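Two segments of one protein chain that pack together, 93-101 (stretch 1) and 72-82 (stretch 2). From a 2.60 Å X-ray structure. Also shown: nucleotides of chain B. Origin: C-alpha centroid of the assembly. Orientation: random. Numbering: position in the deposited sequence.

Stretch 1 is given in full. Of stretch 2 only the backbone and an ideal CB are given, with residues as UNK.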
# COMPACT_ATOMS: atom_id res chain seq x y z
N ILE A 93 -12.52 -6.51 9.77
CA ILE A 93 -11.20 -6.01 10.17
C ILE A 93 -10.78 -4.70 9.50
O ILE A 93 -10.02 -3.94 10.09
CB ILE A 93 -10.12 -7.07 9.91
CG1 ILE A 93 -10.03 -7.39 8.39
CG2 ILE A 93 -10.39 -8.30 10.79
CD1 ILE A 93 -9.09 -8.54 8.02
N TRP A 94 -11.26 -4.45 8.28
CA TRP A 94 -10.82 -3.33 7.45
C TRP A 94 -11.43 -1.99 7.79
O TRP A 94 -12.63 -1.91 7.99
CB TRP A 94 -11.19 -3.63 5.99
CG TRP A 94 -10.43 -4.82 5.46
CD1 TRP A 94 -10.94 -6.04 5.10
CD2 TRP A 94 -9.00 -4.91 5.30
NE1 TRP A 94 -9.91 -6.89 4.71
CE2 TRP A 94 -8.72 -6.21 4.82
CE3 TRP A 94 -7.94 -4.02 5.50
CZ2 TRP A 94 -7.42 -6.64 4.53
CZ3 TRP A 94 -6.64 -4.44 5.21
CH2 TRP A 94 -6.39 -5.74 4.74
N GLN A 95 -10.65 -0.91 7.80
CA GLN A 95 -11.30 0.39 7.60
C GLN A 95 -12.02 0.36 6.23
O GLN A 95 -11.45 -0.01 5.21
CB GLN A 95 -10.36 1.59 7.74
CG GLN A 95 -10.88 2.84 7.03
CD GLN A 95 -10.24 4.12 7.48
OE1 GLN A 95 -9.09 4.14 7.91
NE2 GLN A 95 -10.96 5.21 7.38
N PRO A 96 -13.32 0.67 6.22
CA PRO A 96 -14.06 0.64 4.98
C PRO A 96 -13.38 1.47 3.89
O PRO A 96 -12.67 2.45 4.18
CB PRO A 96 -15.40 1.30 5.38
CG PRO A 96 -15.61 0.82 6.80
CD PRO A 96 -14.19 0.95 7.38
N ARG A 97 -13.64 1.08 2.65
CA ARG A 97 -12.99 1.62 1.48
C ARG A 97 -11.49 1.85 1.73
O ARG A 97 -10.84 1.01 2.35
CB ARG A 97 -13.75 2.84 0.99
CG ARG A 97 -15.26 2.60 1.02
CD ARG A 97 -16.04 3.83 0.60
NE ARG A 97 -15.76 4.20 -0.78
CZ ARG A 97 -16.29 5.23 -1.42
NH1 ARG A 97 -17.18 6.00 -0.82
NH2 ARG A 97 -15.96 5.48 -2.69
N PHE A 98 -10.95 2.97 1.24
CA PHE A 98 -9.50 3.22 1.20
C PHE A 98 -9.22 4.61 0.60
O PHE A 98 -10.07 5.18 -0.11
CB PHE A 98 -8.80 2.16 0.33
CG PHE A 98 -9.34 2.08 -1.06
CD1 PHE A 98 -8.79 2.87 -2.08
CD2 PHE A 98 -10.38 1.20 -1.39
CE1 PHE A 98 -9.30 2.82 -3.39
CE2 PHE A 98 -10.87 1.12 -2.71
CZ PHE A 98 -10.35 1.96 -3.70
N TRP A 99 -8.02 5.13 0.86
CA TRP A 99 -7.59 6.40 0.33
C TRP A 99 -6.95 6.20 -1.03
O TRP A 99 -6.14 5.30 -1.19
CB TRP A 99 -6.62 7.06 1.31
CG TRP A 99 -5.92 8.29 0.76
CD1 TRP A 99 -4.69 8.34 0.14
CD2 TRP A 99 -6.41 9.62 0.79
NE1 TRP A 99 -4.39 9.63 -0.22
CE2 TRP A 99 -5.44 10.44 0.15
CE3 TRP A 99 -7.58 10.22 1.29
CZ2 TRP A 99 -5.60 11.82 0.00
CZ3 TRP A 99 -7.75 11.60 1.12
CH2 TRP A 99 -6.77 12.38 0.49
N GLU A 100 -7.31 7.06 -1.99
CA GLU A 100 -6.81 6.98 -3.37
C GLU A 100 -6.31 8.32 -3.83
O GLU A 100 -7.00 9.35 -3.68
CB GLU A 100 -7.91 6.57 -4.34
CG GLU A 100 -7.58 6.85 -5.88
CD GLU A 100 -8.07 8.22 -6.37
OE1 GLU A 100 -7.26 9.07 -6.82
OE2 GLU A 100 -9.29 8.44 -6.27
N HIS A 101 -5.14 8.31 -4.45
CA HIS A 101 -4.64 9.53 -5.04
C HIS A 101 -3.91 9.25 -6.35
O HIS A 101 -2.97 8.42 -6.41
CB HIS A 101 -3.75 10.31 -4.07
CG HIS A 101 -2.91 11.36 -4.74
ND1 HIS A 101 -3.39 12.62 -5.04
CD2 HIS A 101 -1.63 11.32 -5.18
CE1 HIS A 101 -2.43 13.31 -5.64
NE2 HIS A 101 -1.35 12.55 -5.73
N UNK A 72 -9.97 0.20 -13.25
CA UNK A 72 -10.76 -0.38 -12.17
C UNK A 72 -9.97 -0.87 -10.98
O UNK A 72 -9.93 -2.08 -10.72
CB UNK A 72 -11.58 -1.55 -12.72
N UNK A 73 -9.38 0.06 -10.23
CA UNK A 73 -8.76 -0.33 -8.94
C UNK A 73 -9.79 -0.74 -7.88
O UNK A 73 -9.45 -1.41 -6.92
CB UNK A 73 -7.92 0.83 -8.40
N UNK A 74 -11.04 -0.34 -8.06
CA UNK A 74 -12.08 -0.62 -7.07
C UNK A 74 -12.25 -2.11 -6.86
O UNK A 74 -12.03 -2.65 -5.75
CB UNK A 74 -13.41 0.00 -7.50
N UNK A 75 -12.59 -2.79 -7.96
CA UNK A 75 -12.70 -4.26 -7.92
C UNK A 75 -11.48 -4.87 -7.30
O UNK A 75 -11.58 -5.69 -6.38
CB UNK A 75 -12.91 -4.84 -9.32
N UNK A 76 -10.31 -4.45 -7.79
CA UNK A 76 -9.09 -5.06 -7.34
C UNK A 76 -8.98 -4.98 -5.83
O UNK A 76 -8.63 -5.96 -5.20
CB UNK A 76 -7.88 -4.40 -8.01
N UNK A 77 -9.31 -3.83 -5.23
CA UNK A 77 -9.18 -3.70 -3.79
C UNK A 77 -10.27 -4.49 -3.14
O UNK A 77 -10.11 -4.99 -2.02
CB UNK A 77 -9.23 -2.24 -3.35
N UNK A 78 -11.40 -4.60 -3.82
CA UNK A 78 -12.50 -5.28 -3.17
C UNK A 78 -12.16 -6.75 -3.03
O UNK A 78 -12.35 -7.34 -1.95
CB UNK A 78 -13.80 -5.09 -3.95
N UNK A 79 -11.59 -7.32 -4.08
CA UNK A 79 -11.22 -8.70 -3.98
C UNK A 79 -10.10 -8.88 -2.97
O UNK A 79 -10.18 -9.77 -2.11
CB UNK A 79 -10.81 -9.24 -5.35
N UNK A 80 -9.08 -8.01 -2.97
CA UNK A 80 -7.96 -8.24 -2.06
C UNK A 80 -8.39 -8.32 -0.62
O UNK A 80 -8.08 -9.28 0.07
CB UNK A 80 -6.92 -7.13 -2.22
N UNK A 81 -9.11 -7.31 -0.14
CA UNK A 81 -9.54 -7.27 1.27
C UNK A 81 -10.43 -8.45 1.49
O UNK A 81 -10.46 -8.99 2.57
CB UNK A 81 -10.26 -5.97 1.63
N UNK A 82 -11.15 -8.86 0.44
CA UNK A 82 -12.04 -10.02 0.58
C UNK A 82 -11.27 -11.32 0.81
O UNK A 82 -11.48 -11.97 1.83
CB UNK A 82 -12.92 -10.16 -0.67
P DA B 3 -13.55 13.61 2.04
OP1 DA B 3 -14.65 12.67 1.81
OP2 DA B 3 -13.99 14.98 2.31
O5' DA B 3 -12.45 13.24 3.14
C5' DA B 3 -11.76 12.01 3.13
C4' DA B 3 -12.69 10.91 3.66
O4' DA B 3 -12.02 9.63 3.60
C3' DA B 3 -13.19 11.05 5.08
O3' DA B 3 -14.39 10.39 5.12
C2' DA B 3 -12.14 10.26 5.85
C1' DA B 3 -11.88 9.09 4.89
N9 DA B 3 -10.56 8.46 4.83
C8 DA B 3 -9.33 9.03 4.99
N7 DA B 3 -8.34 8.18 4.85
C5 DA B 3 -8.97 6.97 4.59
C6 DA B 3 -8.47 5.67 4.35
N6 DA B 3 -7.16 5.31 4.31
N1 DA B 3 -9.40 4.72 4.09
C2 DA B 3 -10.68 5.06 4.11
N3 DA B 3 -11.25 6.23 4.35
C4 DA B 3 -10.32 7.15 4.56
P DC B 30 -13.83 -1.86 0.40
OP1 DC B 30 -12.43 -1.41 0.35
OP2 DC B 30 -14.69 -1.41 1.54
O5' DC B 30 -14.62 -1.45 -0.95
C5' DC B 30 -14.08 -1.78 -2.19
C4' DC B 30 -14.97 -1.33 -3.34
O4' DC B 30 -16.20 -2.05 -3.27
C3' DC B 30 -15.40 0.11 -3.37
O3' DC B 30 -14.47 0.79 -4.15
C2' DC B 30 -16.74 0.08 -4.08
C1' DC B 30 -17.30 -1.27 -3.71
N1 DC B 30 -18.31 -1.33 -2.59
C2 DC B 30 -19.66 -1.21 -2.84
O2 DC B 30 -19.99 -0.99 -4.00
N3 DC B 30 -20.57 -1.29 -1.82
C4 DC B 30 -20.15 -1.50 -0.56
N4 DC B 30 -21.04 -1.59 0.41
C5 DC B 30 -18.77 -1.65 -0.26
C6 DC B 30 -17.91 -1.57 -1.30
P DC B 31 -14.43 2.38 -4.12
OP1 DC B 31 -13.39 2.79 -5.06
OP2 DC B 31 -14.42 2.78 -2.73
O5' DC B 31 -15.82 2.82 -4.77
C5' DC B 31 -16.15 2.66 -6.17
C4' DC B 31 -17.46 3.39 -6.49
O4' DC B 31 -18.48 2.71 -5.71
C3' DC B 31 -17.52 4.87 -6.07
O3' DC B 31 -17.75 5.53 -7.24
C2' DC B 31 -18.74 5.01 -5.19
C1' DC B 31 -19.42 3.65 -5.27
N1 DC B 31 -19.76 3.17 -3.95
C2 DC B 31 -21.09 3.00 -3.61
O2 DC B 31 -21.91 3.28 -4.50
N3 DC B 31 -21.39 2.54 -2.35
C4 DC B 31 -20.43 2.26 -1.45
N4 DC B 31 -20.72 1.79 -0.19
C5 DC B 31 -19.07 2.46 -1.80
C6 DC B 31 -18.78 2.90 -3.03

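Position 72 lies just before the first helical turn, its ideal CB beyond reach of stretch 1. The free backbone amides there favour a small acceptor: Asp, Asn, Ser or Thr. It is Asp 72, whose OD2 caps the helix by accepting from the backbone N of position 75 (OD2 to N, 2.7 Å).

At position 73 the CA-to-CB bond points toward stretch 1, and the ideal CB is 5.4 Å from Phe 98 CZ. That gap suits a sizeable apolar group such as Leu, Met or Phe. Phe 73 fills it: its CD1 lies 3.7 Å from Phe 98 CZ, each atom near the plane of the other's ring.

Position 74 points sideways, its ideal CB already 3.7 Å from DC31 OP1, so a short donor, Ser or Thr, would fit. Ser 74 donates from OG to DC31 OP1 at 2.5 Å.

Positions 75 and 76 are out of reach of stretch 1. A small polar residue suits 75, near the helix start, and any good helix former suits 76. Ser 75 returns a very short bond from OG to Asp 72 OD1 (2.5 Å); Arg 76 donates weakly from NH1 to Asp 72 O (2.8 Å).

Position 77 faces stretch 1, its ideal CB only 3.8 Å from Phe 98 CE2. A flat or flexible apolar side chain can lie along that ring: Leu, Met or an aromatic. Trp 77 places its CD1 3.5 Å from Phe 98 CZ, over one face of the phenyl ring; the two ring planes meet obliquely, at 42°.

Position 78 points sideways beside DC30, where a long polar or basic chain is plausible. Arg 78 leads away from stretch 1, its NE 3.7 Å from DC30 O4'. Position 79 is out of reach and takes any good helix former; Glu 79 forms a salt bridge with position 82. Position 80, sideways, accepts most helix-compatible residues; Ile 80 turns its end away.

Position 81 is the most demanding. Its ideal CB is 3.2 Å from Trp 94 NE1, so the base of the side chain lies close against the indole, which a slim methylene chain suits; farther on, the carbonyls of Gln 95 and Arg 97 and the DC30 phosphate call for a long donor, Lys above all, perhaps Arg. Lys 81 rests CB over the indole face and extends NZ to Gln 95 O (3.0 Å), Arg 97 O (2.6 Å) and DC30 OP1 (2.5 Å). Its backbone O accepts from Trp 94 NE1 at 3.0 Å.

Position 82 points away, so many polar residues would do; it is Lys 82.

Stretch 2 (72-82) DFSSRWREIKK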
# COMPACT_ATOMS: atom_id res chain seq x y z
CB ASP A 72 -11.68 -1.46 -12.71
CG ASP A 72 -12.61 -2.05 -11.64
OD1 ASP A 72 -13.40 -2.98 -11.99
OD2 ASP A 72 -12.53 -1.63 -10.45
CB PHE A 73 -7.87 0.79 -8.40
CG PHE A 73 -8.56 2.13 -8.33
CD1 PHE A 73 -9.38 2.45 -7.24
CD2 PHE A 73 -8.40 3.05 -9.37
CE1 PHE A 73 -10.03 3.66 -7.18
CE2 PHE A 73 -9.06 4.26 -9.32
CZ PHE A 73 -9.86 4.58 -8.20
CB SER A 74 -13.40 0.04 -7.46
OG SER A 74 -13.38 1.44 -7.22
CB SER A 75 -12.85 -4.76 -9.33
OG SER A 75 -13.99 -4.17 -9.90
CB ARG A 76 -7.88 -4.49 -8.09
CG ARG A 76 -7.90 -4.79 -9.61
CD ARG A 76 -6.75 -4.09 -10.32
NE ARG A 76 -6.53 -4.46 -11.72
CZ ARG A 76 -7.19 -3.97 -12.78
NH1 ARG A 76 -8.19 -3.10 -12.63
NH2 ARG A 76 -6.85 -4.34 -14.02
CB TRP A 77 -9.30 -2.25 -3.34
CG TRP A 77 -8.00 -1.53 -3.26
CD1 TRP A 77 -7.70 -0.36 -3.85
CD2 TRP A 77 -6.83 -1.93 -2.54
NE1 TRP A 77 -6.41 -0.01 -3.57
CE2 TRP A 77 -5.85 -0.95 -2.76
CE3 TRP A 77 -6.51 -3.03 -1.74
CZ2 TRP A 77 -4.57 -1.02 -2.20
CZ3 TRP A 77 -5.24 -3.10 -1.17
CH2 TRP A 77 -4.28 -2.10 -1.41
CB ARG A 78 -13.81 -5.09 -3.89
CG ARG A 78 -14.93 -5.69 -3.11
CD ARG A 78 -15.94 -6.33 -3.98
NE ARG A 78 -16.82 -5.42 -4.73
CZ ARG A 78 -16.96 -5.44 -6.05
NH1 ARG A 78 -16.25 -6.31 -6.80
NH2 ARG A 78 -17.81 -4.60 -6.62
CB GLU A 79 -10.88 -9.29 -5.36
CG GLU A 79 -12.07 -9.38 -6.38
CD GLU A 79 -13.35 -10.08 -5.83
OE1 GLU A 79 -13.26 -10.93 -4.88
OE2 GLU A 79 -14.45 -9.78 -6.37
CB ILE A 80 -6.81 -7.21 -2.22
CG1 ILE A 80 -6.21 -7.30 -3.62
CG2 ILE A 80 -5.72 -7.43 -1.19
CD1 ILE A 80 -5.37 -6.14 -3.95
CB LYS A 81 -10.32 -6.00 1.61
CG LYS A 81 -9.52 -4.72 1.53
CD LYS A 81 -10.40 -3.49 1.44
CE LYS A 81 -10.29 -2.66 2.66
NZ LYS A 81 -11.24 -1.50 2.59
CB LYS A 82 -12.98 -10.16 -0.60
CG LYS A 82 -14.09 -11.19 -0.42
CD LYS A 82 -15.32 -10.88 -1.29
CE LYS A 82 -15.07 -11.15 -2.77
NZ LYS A 82 -16.14 -10.53 -3.65
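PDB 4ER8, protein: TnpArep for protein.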